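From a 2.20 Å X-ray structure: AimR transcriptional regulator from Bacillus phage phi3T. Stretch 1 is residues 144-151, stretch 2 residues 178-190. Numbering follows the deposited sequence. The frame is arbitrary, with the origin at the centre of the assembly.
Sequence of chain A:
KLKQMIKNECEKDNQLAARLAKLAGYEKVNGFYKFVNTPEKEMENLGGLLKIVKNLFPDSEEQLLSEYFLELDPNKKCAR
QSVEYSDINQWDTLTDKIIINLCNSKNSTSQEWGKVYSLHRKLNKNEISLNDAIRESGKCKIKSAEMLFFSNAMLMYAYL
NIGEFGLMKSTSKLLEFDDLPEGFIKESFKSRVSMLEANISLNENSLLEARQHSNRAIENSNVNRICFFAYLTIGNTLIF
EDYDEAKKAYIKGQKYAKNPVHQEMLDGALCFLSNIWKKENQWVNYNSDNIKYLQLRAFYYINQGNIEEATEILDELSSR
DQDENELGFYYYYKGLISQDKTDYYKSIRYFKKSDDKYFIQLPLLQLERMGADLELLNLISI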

# COMPACT_ATOMS: atom_id res chain seq x y z
N SER A 144 27.47 -3.37 4.66
CA SER A 144 27.85 -3.37 3.26
C SER A 144 26.78 -2.69 2.41
O SER A 144 25.59 -2.81 2.68
CB SER A 144 28.07 -4.80 2.76
OG SER A 144 26.84 -5.47 2.62
N ALA A 145 27.23 -1.97 1.38
CA ALA A 145 26.29 -1.33 0.46
C ALA A 145 25.36 -2.36 -0.17
O ALA A 145 24.13 -2.19 -0.15
CB ALA A 145 27.06 -0.57 -0.61
N GLU A 146 25.92 -3.45 -0.70
CA GLU A 146 25.14 -4.48 -1.38
C GLU A 146 23.94 -4.90 -0.54
O GLU A 146 22.79 -4.84 -0.99
CB GLU A 146 26.02 -5.69 -1.70
CG GLU A 146 27.08 -5.44 -2.76
CD GLU A 146 28.33 -4.79 -2.21
OE1 GLU A 146 28.46 -4.69 -0.97
OE2 GLU A 146 29.19 -4.38 -3.02
N MSE A 147 24.18 -5.31 0.70
CA MSE A 147 23.09 -5.77 1.54
C MSE A 147 22.17 -4.62 1.92
O MSE A 147 20.95 -4.80 1.96
CB MSE A 147 23.62 -6.50 2.77
CG MSE A 147 24.10 -7.92 2.46
SE MSE A 147 22.83 -8.96 1.37
CE MSE A 147 23.55 -8.63 -0.43
N LEU A 148 22.75 -3.44 2.16
CA LEU A 148 21.91 -2.25 2.34
C LEU A 148 20.96 -2.09 1.17
O LEU A 148 19.79 -1.72 1.35
CB LEU A 148 22.78 -1.00 2.50
CG LEU A 148 23.42 -0.74 3.86
CD1 LEU A 148 24.39 0.44 3.78
CD2 LEU A 148 22.36 -0.50 4.92
N PHE A 149 21.43 -2.41 -0.03
CA PHE A 149 20.55 -2.43 -1.19
C PHE A 149 19.56 -3.58 -1.09
O PHE A 149 18.34 -3.37 -1.17
CB PHE A 149 21.39 -2.54 -2.47
CG PHE A 149 20.61 -2.42 -3.74
CD1 PHE A 149 19.97 -3.53 -4.29
CD2 PHE A 149 20.53 -1.22 -4.41
CE1 PHE A 149 19.25 -3.42 -5.47
CE2 PHE A 149 19.82 -1.10 -5.59
CZ PHE A 149 19.18 -2.21 -6.12
N PHE A 150 20.06 -4.80 -0.87
CA PHE A 150 19.21 -5.98 -1.04
C PHE A 150 18.18 -6.10 0.07
O PHE A 150 17.06 -6.57 -0.17
CB PHE A 150 20.05 -7.25 -1.12
CG PHE A 150 19.28 -8.46 -1.56
CD1 PHE A 150 18.91 -8.61 -2.89
CD2 PHE A 150 18.91 -9.43 -0.65
CE1 PHE A 150 18.20 -9.72 -3.30
CE2 PHE A 150 18.20 -10.55 -1.06
CZ PHE A 150 17.84 -10.69 -2.39
N SER A 151 18.52 -5.67 1.29
CA SER A 151 17.54 -5.67 2.37
C SER A 151 16.35 -4.78 2.05
O SER A 151 15.30 -4.91 2.69
CB SER A 151 18.19 -5.22 3.68
OG SER A 151 18.69 -3.90 3.58
N ASP A 178 23.96 4.00 -7.52
CA ASP A 178 25.27 4.62 -7.42
C ASP A 178 26.00 4.22 -6.15
O ASP A 178 27.23 4.24 -6.11
CB ASP A 178 25.14 6.14 -7.50
CG ASP A 178 24.86 6.63 -8.90
OD1 ASP A 178 24.86 5.80 -9.83
OD2 ASP A 178 24.63 7.85 -9.08
N ASP A 179 25.26 3.84 -5.10
CA ASP A 179 25.89 3.35 -3.88
C ASP A 179 26.54 1.99 -4.07
O ASP A 179 27.30 1.56 -3.19
CB ASP A 179 24.86 3.26 -2.75
CG ASP A 179 24.26 4.61 -2.40
OD1 ASP A 179 24.68 5.62 -3.01
OD2 ASP A 179 23.38 4.66 -1.52
N LEU A 180 26.26 1.30 -5.18
CA LEU A 180 26.79 -0.04 -5.45
C LEU A 180 28.00 0.06 -6.35
O LEU A 180 27.94 0.73 -7.39
CB LEU A 180 25.73 -0.92 -6.11
CG LEU A 180 24.48 -1.26 -5.31
CD1 LEU A 180 23.52 -2.05 -6.18
CD2 LEU A 180 24.85 -2.03 -4.06
N PRO A 181 29.11 -0.59 -6.01
CA PRO A 181 30.24 -0.67 -6.94
C PRO A 181 29.89 -1.54 -8.14
O PRO A 181 29.02 -2.41 -8.08
CB PRO A 181 31.36 -1.29 -6.11
CG PRO A 181 30.64 -2.07 -5.06
CD PRO A 181 29.39 -1.30 -4.75
N GLU A 182 30.57 -1.27 -9.25
CA GLU A 182 30.34 -2.03 -10.47
C GLU A 182 30.80 -3.47 -10.29
O GLU A 182 31.77 -3.76 -9.59
CB GLU A 182 31.10 -1.39 -11.64
CG GLU A 182 30.80 0.08 -11.84
CD GLU A 182 29.38 0.33 -12.29
OE1 GLU A 182 28.90 -0.36 -13.21
OE2 GLU A 182 28.73 1.23 -11.71
N GLY A 183 30.09 -4.39 -10.93
CA GLY A 183 30.51 -5.77 -10.94
C GLY A 183 29.33 -6.72 -11.03
O GLY A 183 28.21 -6.34 -11.35
N PHE A 184 29.62 -7.98 -10.71
CA PHE A 184 28.66 -9.07 -10.87
C PHE A 184 27.40 -8.82 -10.04
O PHE A 184 26.27 -8.94 -10.54
CB PHE A 184 29.33 -10.39 -10.48
CG PHE A 184 28.39 -11.53 -10.32
CD1 PHE A 184 27.97 -12.26 -11.42
CD2 PHE A 184 27.93 -11.90 -9.06
CE1 PHE A 184 27.11 -13.33 -11.27
CE2 PHE A 184 27.07 -12.97 -8.91
CZ PHE A 184 26.66 -13.68 -10.01
N ILE A 185 27.57 -8.49 -8.76
CA ILE A 185 26.43 -8.30 -7.87
C ILE A 185 25.54 -7.17 -8.36
O ILE A 185 24.30 -7.29 -8.40
CB ILE A 185 26.91 -8.05 -6.43
CG1 ILE A 185 27.53 -9.32 -5.85
CG2 ILE A 185 25.77 -7.55 -5.55
CD1 ILE A 185 26.53 -10.45 -5.67
N LYS A 186 26.14 -6.05 -8.77
CA LYS A 186 25.36 -4.89 -9.20
C LYS A 186 24.57 -5.19 -10.47
O LYS A 186 23.43 -4.74 -10.62
CB LYS A 186 26.27 -3.68 -9.40
CG LYS A 186 25.53 -2.39 -9.74
CD LYS A 186 26.48 -1.20 -9.79
CE LYS A 186 25.75 0.06 -10.21
NZ LYS A 186 26.56 1.28 -9.97
N GLU A 187 25.16 -5.94 -11.40
CA GLU A 187 24.42 -6.33 -12.60
C GLU A 187 23.29 -7.29 -12.27
O GLU A 187 22.19 -7.19 -12.85
CB GLU A 187 25.38 -6.95 -13.63
CG GLU A 187 26.46 -6.00 -14.10
CD GLU A 187 25.89 -4.74 -14.71
OE1 GLU A 187 25.13 -4.84 -15.70
OE2 GLU A 187 26.19 -3.64 -14.20
N SER A 188 23.52 -8.22 -11.34
CA SER A 188 22.46 -9.12 -10.91
C SER A 188 21.29 -8.35 -10.31
O SER A 188 20.12 -8.56 -10.69
CB SER A 188 23.02 -10.13 -9.90
OG SER A 188 22.11 -11.20 -9.68
N PHE A 189 21.59 -7.43 -9.39
CA PHE A 189 20.54 -6.60 -8.79
C PHE A 189 19.83 -5.77 -9.85
O PHE A 189 18.60 -5.59 -9.79
CB PHE A 189 21.14 -5.71 -7.71
CG PHE A 189 21.58 -6.45 -6.48
CD1 PHE A 189 21.31 -7.80 -6.33
CD2 PHE A 189 22.26 -5.79 -5.46
CE1 PHE A 189 21.70 -8.49 -5.20
CE2 PHE A 189 22.65 -6.48 -4.32
CZ PHE A 189 22.38 -7.83 -4.19
N LYS A 190 20.58 -5.26 -10.83
CA LYS A 190 19.97 -4.51 -11.92
C LYS A 190 18.94 -5.36 -12.66
O LYS A 190 17.82 -4.90 -12.93
CB LYS A 190 21.04 -4.01 -12.90
CG LYS A 190 21.75 -2.73 -12.47
CD LYS A 190 22.77 -2.31 -13.52
CE LYS A 190 23.55 -1.08 -13.10
NZ LYS A 190 24.65 -0.78 -14.06

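The two stretches pack as nearly parallel helices, 145-151 and 184-190, whose axes differ in direction by 11° and approach to 11.2 Å; the loop before the second helix runs beside the start of the first. No hydrogen bond crosses between them, so the contact rests on van der Waals packing, mostly of apolar groups.

Stretch 2 begins in a 3-10 segment. The carbonyl of Asp179 meets the first turn of the opposing helix, with Asp179 O 3.4 Å from Ala145 CB. The small methyl of Ala145 suits this spot, because the backbones are close here: Ala145 CA and Leu180 CA lie 6.1 Å apart.

Leu180 is the buried residue of the loop. Its CA-to-CB bond points sideways, yet the branched end comes nearer, and both methyls meet stretch 1: Leu180 CD2 lies 3.6 Å from Glu146 CA, and Leu180 CD1 sits over one face of the Phe149 ring, 3.9 Å from its centroid, in a CH-pi contact. A branched aliphatic chain thus packs against both backbone and aromatic ring. Pro181 follows, its CG 3.4 Å from Glu146 OE2, a van der Waals contact at the exposed margin.

Glu182 and Gly183 do not touch stretch 1 and lead into the helix. Gly183, the N-cap residue, has phi/psi of 149/-164, where a CB would be jammed against the preceding carbonyl oxygen; glycine avoids this. Ile185 then points toward stretch 1, its CG2 3.7 Å from Glu146 CG, so the aliphatic part of a charged side chain serves as a packing surface. Lys186 does not reach stretch 1; its extended chain brings NZ 2.8 Å from Glu182 OE2 in a salt bridge and 3.0 Å from Leu180 O in a hydrogen bond, tying the loop to the helix.

Phe189 has the largest area covered by the other stretch. It points toward stretch 1 and enters as a knob among Glu146, Met147, Phe149 and Phe150. Its ring lies nearly parallel to that of Phe149, with planes at 5° and centroids 5.3 Å apart, but the rings are slid so that they barely overlap; Phe189 CD2 is 3.4 Å from Phe149 CD1. Phe150 forms a similarly offset pair at 21°, with its CD1 3.6 Å from Phe189 CE1. At the ring edge, Phe189 CZ lies 4.0 Å from CE of Met147, a selenomethionine whose side chain starts away from stretch 2 but ends nearer. A broad, flat ring suits this hole because it touches all four residues.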